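Local structure of racemase, putative (Roseobacter denitrificans, 3TCS) at residues Phe166-Gly171 and Glu186-Thr191. The protein is a putative racemase of the mandelate racemase/muconate lactonizing enzyme family that binds magnesium and probably has hydro-lyase activity. Sequence-based numbering, arbitrary orientation.
Sequences FKVRAG and EEIIPT. With DAL (D-alanine), chain L.
I188 meets V168 and R169 where helix 184-196 packs against strand 165-169, within a beta-alpha-beta unit of the TIM barrel. The isoleucine is extended, CG1 anti to the backbone N (chi1 -156°), and its extra CD1 methyl spans from helix to strand. The side chains reach toward each other tip to tip, I188 CD1 lying 3.9 Å from both CB and CG2 of V168. CD1 is 3.8 Å from R169 O, a carbonyl whose hydrogen bond comes from R184 NH1. Beta-branched valine suits the extended strand, and V168 also touches L154 of neighbouring helix 147-161.

R169 points the other way, into the D-alanine pocket. From CB its chain turns at CG, bending at chi2 (-73°), and runs through CD to NE, which donates to S140 O. Beyond CZ the guanidinium meets the ligand at its edge and in plane, but NH1 and NH2, each 3.1 Å from DAL CA, are uncomfortably close, making the exact fit doubtful. A leucine here would probably deprive S140 O of the NE donor and D205, a magnesium ligand, of the neighbouring guanidinium charge. K167, long enough to reach in, forms salt bridges with E231 and E333, and its NZ lies 2.8 Å from DAL N.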
# COMPACT_ATOMS: atom_id res chain seq x y z
N PHE B 166 10.57 14.17 -26.39
CA PHE B 166 10.70 14.96 -25.17
C PHE B 166 9.41 15.00 -24.36
O PHE B 166 8.33 15.12 -24.93
CB PHE B 166 11.08 16.40 -25.54
CG PHE B 166 12.29 16.50 -26.42
CD1 PHE B 166 13.54 16.73 -25.86
CD2 PHE B 166 12.19 16.28 -27.79
CE1 PHE B 166 14.68 16.73 -26.67
CE2 PHE B 166 13.32 16.27 -28.60
CZ PHE B 166 14.57 16.50 -28.03
N LYS B 167 9.53 14.92 -23.04
CA LYS B 167 8.36 15.00 -22.17
C LYS B 167 8.51 16.14 -21.16
O LYS B 167 9.55 16.29 -20.52
CB LYS B 167 8.13 13.68 -21.42
CG LYS B 167 6.80 13.66 -20.65
CD LYS B 167 6.41 12.27 -20.15
CE LYS B 167 7.14 11.88 -18.87
NZ LYS B 167 6.75 10.49 -18.44
N VAL B 168 7.46 16.94 -21.03
CA VAL B 168 7.46 18.06 -20.09
C VAL B 168 6.26 17.89 -19.16
O VAL B 168 5.53 16.91 -19.26
CB VAL B 168 7.39 19.42 -20.82
CG1 VAL B 168 8.61 19.60 -21.71
CG2 VAL B 168 6.11 19.52 -21.65
N ARG B 169 6.06 18.85 -18.26
CA ARG B 169 4.97 18.77 -17.29
C ARG B 169 3.84 19.76 -17.51
O ARG B 169 4.06 20.90 -17.92
CB ARG B 169 5.53 18.99 -15.88
CG ARG B 169 6.72 18.11 -15.53
CD ARG B 169 6.30 16.67 -15.29
NE ARG B 169 7.37 15.73 -15.62
CZ ARG B 169 7.33 14.42 -15.39
NH1 ARG B 169 6.27 13.88 -14.81
NH2 ARG B 169 8.33 13.65 -15.77
N ALA B 170 2.62 19.30 -17.20
CA ALA B 170 1.42 20.11 -17.31
C ALA B 170 0.81 20.22 -15.91
O ALA B 170 1.06 19.36 -15.06
CB ALA B 170 0.41 19.44 -18.26
N GLY B 171 0.04 21.28 -15.68
CA GLY B 171 -0.60 21.48 -14.39
C GLY B 171 0.34 21.46 -13.20
O GLY B 171 1.55 21.66 -13.34
N GLU B 186 -0.86 26.35 -20.90
CA GLU B 186 -1.26 26.94 -22.17
C GLU B 186 -0.03 27.43 -22.94
O GLU B 186 0.00 27.38 -24.17
CB GLU B 186 -2.22 28.12 -21.95
CG GLU B 186 -3.65 27.74 -21.61
CD GLU B 186 -3.86 27.33 -20.17
OE1 GLU B 186 -2.89 27.38 -19.37
OE2 GLU B 186 -5.00 26.95 -19.82
N GLU B 187 0.98 27.91 -22.22
CA GLU B 187 2.19 28.41 -22.86
C GLU B 187 3.19 27.32 -23.24
O GLU B 187 3.76 27.35 -24.32
CB GLU B 187 2.89 29.43 -21.95
CG GLU B 187 4.29 29.79 -22.42
CD GLU B 187 4.97 30.82 -21.53
OE1 GLU B 187 4.67 30.86 -20.32
OE2 GLU B 187 5.83 31.57 -22.04
N ILE B 188 3.38 26.36 -22.35
CA ILE B 188 4.37 25.31 -22.61
C ILE B 188 4.07 24.43 -23.82
O ILE B 188 4.99 23.99 -24.50
CB ILE B 188 4.57 24.43 -21.33
CG1 ILE B 188 5.95 23.77 -21.38
CG2 ILE B 188 3.47 23.39 -21.23
CD1 ILE B 188 6.34 23.10 -20.07
N ILE B 189 2.79 24.19 -24.11
CA ILE B 189 2.44 23.34 -25.24
C ILE B 189 2.93 23.90 -26.58
O ILE B 189 3.69 23.24 -27.27
CB ILE B 189 0.92 23.07 -25.26
CG1 ILE B 189 0.55 22.24 -24.01
CG2 ILE B 189 0.52 22.33 -26.53
CD1 ILE B 189 -0.93 21.95 -23.87
N PRO B 190 2.49 25.11 -26.96
CA PRO B 190 2.97 25.64 -28.24
C PRO B 190 4.48 25.94 -28.22
O PRO B 190 5.15 25.80 -29.23
CB PRO B 190 2.14 26.91 -28.44
CG PRO B 190 1.79 27.33 -27.04
CD PRO B 190 1.48 26.00 -26.37
N THR B 191 4.99 26.34 -27.06
CA THR B 191 6.42 26.65 -26.94
C THR B 191 7.30 25.45 -27.28
O THR B 191 8.31 25.60 -27.98
CB THR B 191 6.78 27.14 -25.51
OG1 THR B 191 6.16 28.41 -25.26
CG2 THR B 191 8.29 27.30 -25.36
N DAL L . 6.71 9.72 -15.74
CA DAL L . 7.15 10.88 -14.94
CB DAL L . 8.64 10.79 -14.65
C DAL L . 6.40 10.92 -13.65
O DAL L . 5.22 11.01 -13.65